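Local structure of trichothecene 15-O-acetyltransferase TRI3 (Fusarium sporotrichioides, 3FOT) at residues Asp466-Arg479 against Ser487-Thr499. The protein transfers an acetyl group to the 15-hydroxyl of trichothecene intermediates, a step in the biosynthesis of mycotoxins such as T-2 toxin. Residues are numbered along the deposited sequence; the frame is centred on the assembly and turned at random.
Sequences DFVVNQSLPYLAIR and STLNIIYNDANYT
Ile492, paired with Ala477 in the antiparallel hairpin of strands 477-483 and 486-494, sits between that hairpin and the end of strand 457-469, which belongs to a different sheet. Its CG2 branch, anti to the backbone N, reaches Val469 O at 3.3 Å and Gln471 CB at 3.6 Å; its CD1 turns to Arg479, lying 3.4 Å from CD. The arginine chain bends at chi3 (73°), which puts Val469 CG2 3.4 Å above one face of its guanidinium, while Asp439 takes NH1 in a salt bridge. Alongside, the backbones of Ala477 and Arg479 each exchange a pair of hydrogen bonds with Ile492 and Asn490 respectively. Ile478 and Ile491 lie side by side on the other face, where Ile478 also touches Tyr506 of helix 500-516.

Farther along, Leu476 sets CD2 over the Tyr498 ring, 3.7 Å from its centroid, a CH-pi contact. The same tyrosine gives its hydroxyl to Pro474 O (2.7 Å). Asn494 ND2 lies on a lone pair of Gln471 O, which lies in the asparagine's amide plane; OD1 closes an Asx turn with Ala496 N and also accepts from Ala275. A water grips Leu473 O, Tyr475 O and Asn494 N.

The Asp466-Thr488 end is looser, bridged by water. In this BAHD-superfamily acetyltransferase, Ile492, Val469 and arginine methylenes thus pack around a paired charge, while directed polar bonds fix loop 470-476, whose Tyr475 side chain lies about 10 Å from that of 15-deacetylcalonectrin-binding His414.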
loop_
_atom_site.group_PDB
_atom_site.type_symbol
_atom_site.label_atom_id
_atom_site.label_comp_id
_atom_site.label_asym_id
_atom_site.label_seq_id
_atom_site.Cartn_x
_atom_site.Cartn_y
_atom_site.Cartn_z
ATOM N N ASP A 466 6.557 8.521 2.260
ATOM C CA ASP A 466 6.940 7.519 1.255
ATOM C C ASP A 466 6.352 6.165 1.613
ATOM O O ASP A 466 6.538 5.683 2.708
ATOM C CB ASP A 466 8.457 7.446 1.128
ATOM C CG ASP A 466 9.030 8.716 0.572
ATOM O OD1 ASP A 466 8.733 8.999 -0.618
ATOM O OD2 ASP A 466 9.742 9.426 1.324
ATOM N N PHE A 467 5.660 5.553 0.667
ATOM C CA PHE A 467 4.942 4.320 0.912
ATOM C C PHE A 467 5.649 3.224 0.121
ATOM O O PHE A 467 5.760 3.295 -1.109
ATOM C CB PHE A 467 3.487 4.475 0.480
ATOM C CG PHE A 467 2.668 3.241 0.640
ATOM C CD1 PHE A 467 2.003 2.978 1.825
ATOM C CD2 PHE A 467 2.556 2.327 -0.400
ATOM C CE1 PHE A 467 1.250 1.834 1.974
ATOM C CE2 PHE A 467 1.793 1.179 -0.239
ATOM C CZ PHE A 467 1.149 0.939 0.935
ATOM N N VAL A 468 6.180 2.247 0.845
ATOM C CA VAL A 468 6.886 1.133 0.218
ATOM C C VAL A 468 6.223 -0.212 0.555
ATOM O O VAL A 468 5.713 -0.417 1.662
ATOM C CB VAL A 468 8.422 1.145 0.536
ATOM C CG1 VAL A 468 9.049 2.515 0.198
ATOM C CG2 VAL A 468 8.680 0.814 1.970
ATOM N N VAL A 469 6.199 -1.113 -0.428
ATOM C CA VAL A 469 5.738 -2.489 -0.213
ATOM C C VAL A 469 6.884 -3.365 -0.657
ATOM O O VAL A 469 7.387 -3.168 -1.778
ATOM C CB VAL A 469 4.505 -2.833 -1.048
ATOM C CG1 VAL A 469 4.079 -4.265 -0.779
ATOM C CG2 VAL A 469 3.373 -1.870 -0.709
ATOM N N ASN A 470 7.325 -4.291 0.199
ATOM C CA ASN A 470 8.471 -5.135 -0.132
ATOM C C ASN A 470 8.202 -5.856 -1.449
ATOM O O ASN A 470 7.069 -6.226 -1.725
ATOM C CB ASN A 470 8.724 -6.186 0.945
ATOM C CG ASN A 470 9.458 -5.627 2.166
ATOM O OD1 ASN A 470 10.013 -4.523 2.137
ATOM N ND2 ASN A 470 9.469 -6.401 3.235
ATOM N N GLN A 471 9.248 -6.048 -2.246
ATOM C CA GLN A 471 9.126 -6.727 -3.537
ATOM C C GLN A 471 10.084 -7.919 -3.588
ATOM O O GLN A 471 11.310 -7.743 -3.513
ATOM C CB GLN A 471 9.414 -5.766 -4.693
ATOM C CG GLN A 471 9.557 -6.437 -6.081
ATOM C CD GLN A 471 8.254 -7.037 -6.603
ATOM O OE1 GLN A 471 7.653 -7.899 -5.967
ATOM N NE2 GLN A 471 7.833 -6.598 -7.790
ATOM N N SER A 472 9.498 -9.111 -3.698
ATOM C CA SER A 472 10.243 -10.356 -3.816
ATOM C C SER A 472 10.099 -10.997 -5.207
ATOM O O SER A 472 10.684 -12.052 -5.459
ATOM C CB SER A 472 9.722 -11.347 -2.773
ATOM O OG SER A 472 8.361 -11.702 -3.079
ATOM N N LEU A 473 9.281 -10.398 -6.066
ATOM C CA LEU A 473 9.081 -10.908 -7.430
ATOM C C LEU A 473 9.908 -10.064 -8.399
ATOM O O LEU A 473 10.328 -8.948 -8.044
ATOM C CB LEU A 473 7.585 -10.941 -7.797
ATOM C CG LEU A 473 6.800 -12.129 -7.196
ATOM C CD1 LEU A 473 5.297 -11.976 -7.376
ATOM C CD2 LEU A 473 7.273 -13.503 -7.748
ATOM N N PRO A 474 10.199 -10.598 -9.596
ATOM C CA PRO A 474 11.162 -9.955 -10.471
ATOM C C PRO A 474 10.604 -8.891 -11.423
ATOM O O PRO A 474 11.199 -8.649 -12.456
ATOM C CB PRO A 474 11.729 -11.134 -11.265
ATOM C CG PRO A 474 10.549 -12.035 -11.416
ATOM C CD PRO A 474 9.762 -11.905 -10.130
ATOM N N TYR A 475 9.476 -8.260 -11.091
ATOM C CA TYR A 475 9.002 -7.138 -11.922
ATOM C C TYR A 475 9.238 -5.827 -11.184
ATOM O O TYR A 475 9.368 -5.810 -9.961
ATOM C CB TYR A 475 7.522 -7.263 -12.327
ATOM C CG TYR A 475 6.562 -7.404 -11.180
ATOM C CD1 TYR A 475 5.955 -6.284 -10.599
ATOM C CD2 TYR A 475 6.237 -8.663 -10.678
ATOM C CE1 TYR A 475 5.049 -6.424 -9.560
ATOM C CE2 TYR A 475 5.361 -8.808 -9.630
ATOM C CZ TYR A 475 4.774 -7.692 -9.066
ATOM O OH TYR A 475 3.883 -7.856 -8.030
ATOM N N LEU A 476 9.306 -4.742 -11.940
ATOM C CA LEU A 476 9.453 -3.424 -11.350
ATOM C C LEU A 476 8.066 -3.019 -10.922
ATOM O O LEU A 476 7.138 -3.035 -11.733
ATOM C CB LEU A 476 10.006 -2.429 -12.376
ATOM C CG LEU A 476 11.425 -2.703 -12.878
ATOM C CD1 LEU A 476 11.820 -1.632 -13.851
ATOM C CD2 LEU A 476 12.453 -2.785 -11.735
ATOM N N ALA A 477 7.908 -2.700 -9.639
ATOM C CA ALA A 477 6.603 -2.287 -9.144
ATOM C C ALA A 477 6.667 -0.791 -8.934
ATOM O O ALA A 477 7.401 -0.325 -8.055
ATOM C CB ALA A 477 6.297 -2.995 -7.818
ATOM N N ILE A 478 5.858 -0.063 -9.695
ATOM C CA ILE A 478 5.958 1.381 -9.786
ATOM C C ILE A 478 4.756 1.988 -9.119
ATOM O O ILE A 478 3.620 1.712 -9.513
ATOM C CB ILE A 478 6.080 1.846 -11.267
ATOM C CG1 ILE A 478 7.293 1.169 -11.920
ATOM C CG2 ILE A 478 6.237 3.356 -11.319
ATOM C CD1 ILE A 478 7.232 1.121 -13.415
ATOM N N ARG A 479 5.002 2.789 -8.077
ATOM C CA ARG A 479 3.915 3.356 -7.297
ATOM C C ARG A 479 3.877 4.877 -7.492
ATOM O O ARG A 479 4.929 5.508 -7.576
ATOM C CB ARG A 479 4.107 3.051 -5.811
ATOM C CG ARG A 479 4.502 1.590 -5.480
ATOM C CD ARG A 479 4.386 1.359 -3.963
ATOM N NE ARG A 479 2.990 1.296 -3.537
ATOM C CZ ARG A 479 2.238 0.207 -3.533
ATOM N NH1 ARG A 479 0.978 0.292 -3.116
ATOM N NH2 ARG A 479 2.730 -0.962 -3.930
ATOM N N SER A 487 3.840 15.058 -6.640
ATOM C CA SER A 487 3.762 13.622 -6.956
ATOM C C SER A 487 5.112 12.942 -6.774
ATOM O O SER A 487 6.140 13.451 -7.214
ATOM C CB SER A 487 3.245 13.400 -8.390
ATOM O OG SER A 487 1.922 13.911 -8.525
ATOM N N THR A 488 5.107 11.782 -6.127
ATOM C CA THR A 488 6.301 10.973 -5.997
ATOM C C THR A 488 6.123 9.656 -6.748
ATOM O O THR A 488 5.088 9.003 -6.582
ATOM C CB THR A 488 6.535 10.654 -4.520
ATOM O OG1 THR A 488 6.863 11.884 -3.840
ATOM C CG2 THR A 488 7.679 9.662 -4.377
ATOM N N LEU A 489 7.100 9.295 -7.569
ATOM C CA LEU A 489 7.130 7.961 -8.168
ATOM C C LEU A 489 8.183 7.169 -7.452
ATOM O O LEU A 489 9.312 7.630 -7.265
ATOM C CB LEU A 489 7.441 7.988 -9.677
ATOM C CG LEU A 489 6.316 8.412 -10.619
ATOM C CD1 LEU A 489 6.283 9.912 -10.647
ATOM C CD2 LEU A 489 6.592 7.876 -12.044
ATOM N N ASN A 490 7.807 5.963 -7.047
ATOM C CA ASN A 490 8.705 5.011 -6.394
ATOM C C ASN A 490 8.729 3.722 -7.226
ATOM O O ASN A 490 7.662 3.261 -7.640
ATOM C CB ASN A 490 8.150 4.722 -4.998
ATOM C CG ASN A 490 9.177 4.106 -4.043
ATOM O OD1 ASN A 490 10.218 3.582 -4.448
ATOM N ND2 ASN A 490 8.864 4.166 -2.751
ATOM N N ILE A 491 9.902 3.175 -7.469
ATOM C CA ILE A 491 9.967 1.854 -8.059
ATOM C C ILE A 491 10.592 0.935 -7.031
ATOM O O ILE A 491 11.714 1.163 -6.555
ATOM C CB ILE A 491 10.780 1.789 -9.358
ATOM C CG1 ILE A 491 10.248 2.781 -10.395
ATOM C CG2 ILE A 491 10.737 0.342 -9.920
ATOM C CD1 ILE A 491 10.940 2.673 -11.790
ATOM N N ILE A 492 9.845 -0.100 -6.668
ATOM C CA ILE A 492 10.381 -1.107 -5.773
ATOM C C ILE A 492 10.746 -2.315 -6.623
ATOM O O ILE A 492 10.031 -2.662 -7.574
ATOM C CB ILE A 492 9.393 -1.498 -4.666
ATOM C CG1 ILE A 492 8.899 -0.265 -3.915
ATOM C CG2 ILE A 492 10.040 -2.418 -3.663
ATOM C CD1 ILE A 492 7.517 0.092 -4.264
ATOM N N TYR A 493 11.886 -2.898 -6.301
ATOM C CA TYR A 493 12.404 -3.998 -7.084
ATOM C C TYR A 493 13.179 -4.880 -6.154
ATOM O O TYR A 493 13.453 -4.498 -5.007
ATOM C CB TYR A 493 13.270 -3.480 -8.222
ATOM C CG TYR A 493 14.566 -2.828 -7.826
ATOM C CD1 TYR A 493 15.773 -3.501 -7.988
ATOM C CD2 TYR A 493 14.599 -1.523 -7.312
ATOM C CE1 TYR A 493 16.962 -2.913 -7.645
ATOM C CE2 TYR A 493 15.790 -0.925 -6.979
ATOM C CZ TYR A 493 16.969 -1.627 -7.153
ATOM O OH TYR A 493 18.173 -1.047 -6.810
ATOM N N ASN A 494 13.493 -6.078 -6.620
ATOM C CA ASN A 494 14.363 -6.942 -5.861
ATOM C C ASN A 494 15.755 -6.865 -6.461
ATOM O O ASN A 494 15.904 -7.005 -7.674
ATOM C CB ASN A 494 13.831 -8.361 -5.883
ATOM C CG ASN A 494 14.489 -9.209 -4.846
ATOM O OD1 ASN A 494 15.571 -9.745 -5.081
ATOM N ND2 ASN A 494 13.886 -9.268 -3.658
ATOM N N ASP A 495 16.774 -6.653 -5.621
ATOM C CA ASP A 495 18.120 -6.390 -6.145
ATOM C C ASP A 495 18.885 -7.594 -6.688
ATOM O O ASP A 495 20.009 -7.432 -7.176
ATOM C CB ASP A 495 18.982 -5.542 -5.201
ATOM C CG ASP A 495 19.457 -6.295 -3.969
ATOM O OD1 ASP A 495 19.229 -7.511 -3.846
ATOM O OD2 ASP A 495 20.093 -5.651 -3.100
ATOM N N ALA A 496 18.274 -8.775 -6.618
ATOM C CA ALA A 496 18.769 -9.928 -7.363
ATOM C C ALA A 496 18.473 -9.777 -8.856
ATOM O O ALA A 496 19.197 -10.324 -9.700
ATOM C CB ALA A 496 18.134 -11.186 -6.852
ATOM N N ASN A 497 17.408 -9.036 -9.168
ATOM C CA ASN A 497 16.825 -9.061 -10.517
ATOM C C ASN A 497 17.220 -7.877 -11.400
ATOM O O ASN A 497 17.202 -7.985 -12.644
ATOM C CB ASN A 497 15.299 -9.178 -10.434
ATOM C CG ASN A 497 14.841 -10.329 -9.561
ATOM O OD1 ASN A 497 13.968 -10.153 -8.717
ATOM N ND2 ASN A 497 15.447 -11.518 -9.742
ATOM N N TYR A 498 17.551 -6.756 -10.762
ATOM C CA TYR A 498 17.965 -5.550 -11.457
ATOM C C TYR A 498 19.089 -4.854 -10.709
ATOM O O TYR A 498 19.235 -5.001 -9.502
ATOM C CB TYR A 498 16.797 -4.555 -11.551
ATOM C CG TYR A 498 15.589 -5.130 -12.209
ATOM C CD1 TYR A 498 15.408 -5.024 -13.600
ATOM C CD2 TYR A 498 14.621 -5.783 -11.457
ATOM C CE1 TYR A 498 14.283 -5.556 -14.213
ATOM C CE2 TYR A 498 13.488 -6.319 -12.065
ATOM C CZ TYR A 498 13.326 -6.203 -13.434
ATOM O OH TYR A 498 12.214 -6.743 -14.042
ATOM N N THR A 499 19.861 -4.071 -11.443
ATOM C CA THR A 499 20.797 -3.153 -10.804
ATOM C C THR A 499 20.061 -1.859 -10.458
ATOM O O THR A 499 19.043 -1.532 -11.079
ATOM C CB THR A 499 22.003 -2.822 -11.706
ATOM O OG1 THR A 499 21.568 -2.084 -12.850
ATOM C CG2 THR A 499 22.699 -4.109 -12.170
HETATM O O HOH W 1 8.024 11.514 -1.261
HETATM O O HOH W 2 12.290 -12.365 -7.741
HETATM O O HOH W 3 12.047 -6.949 -8.981
HETATM O O HOH W 4 9.813 -5.332 -14.728
#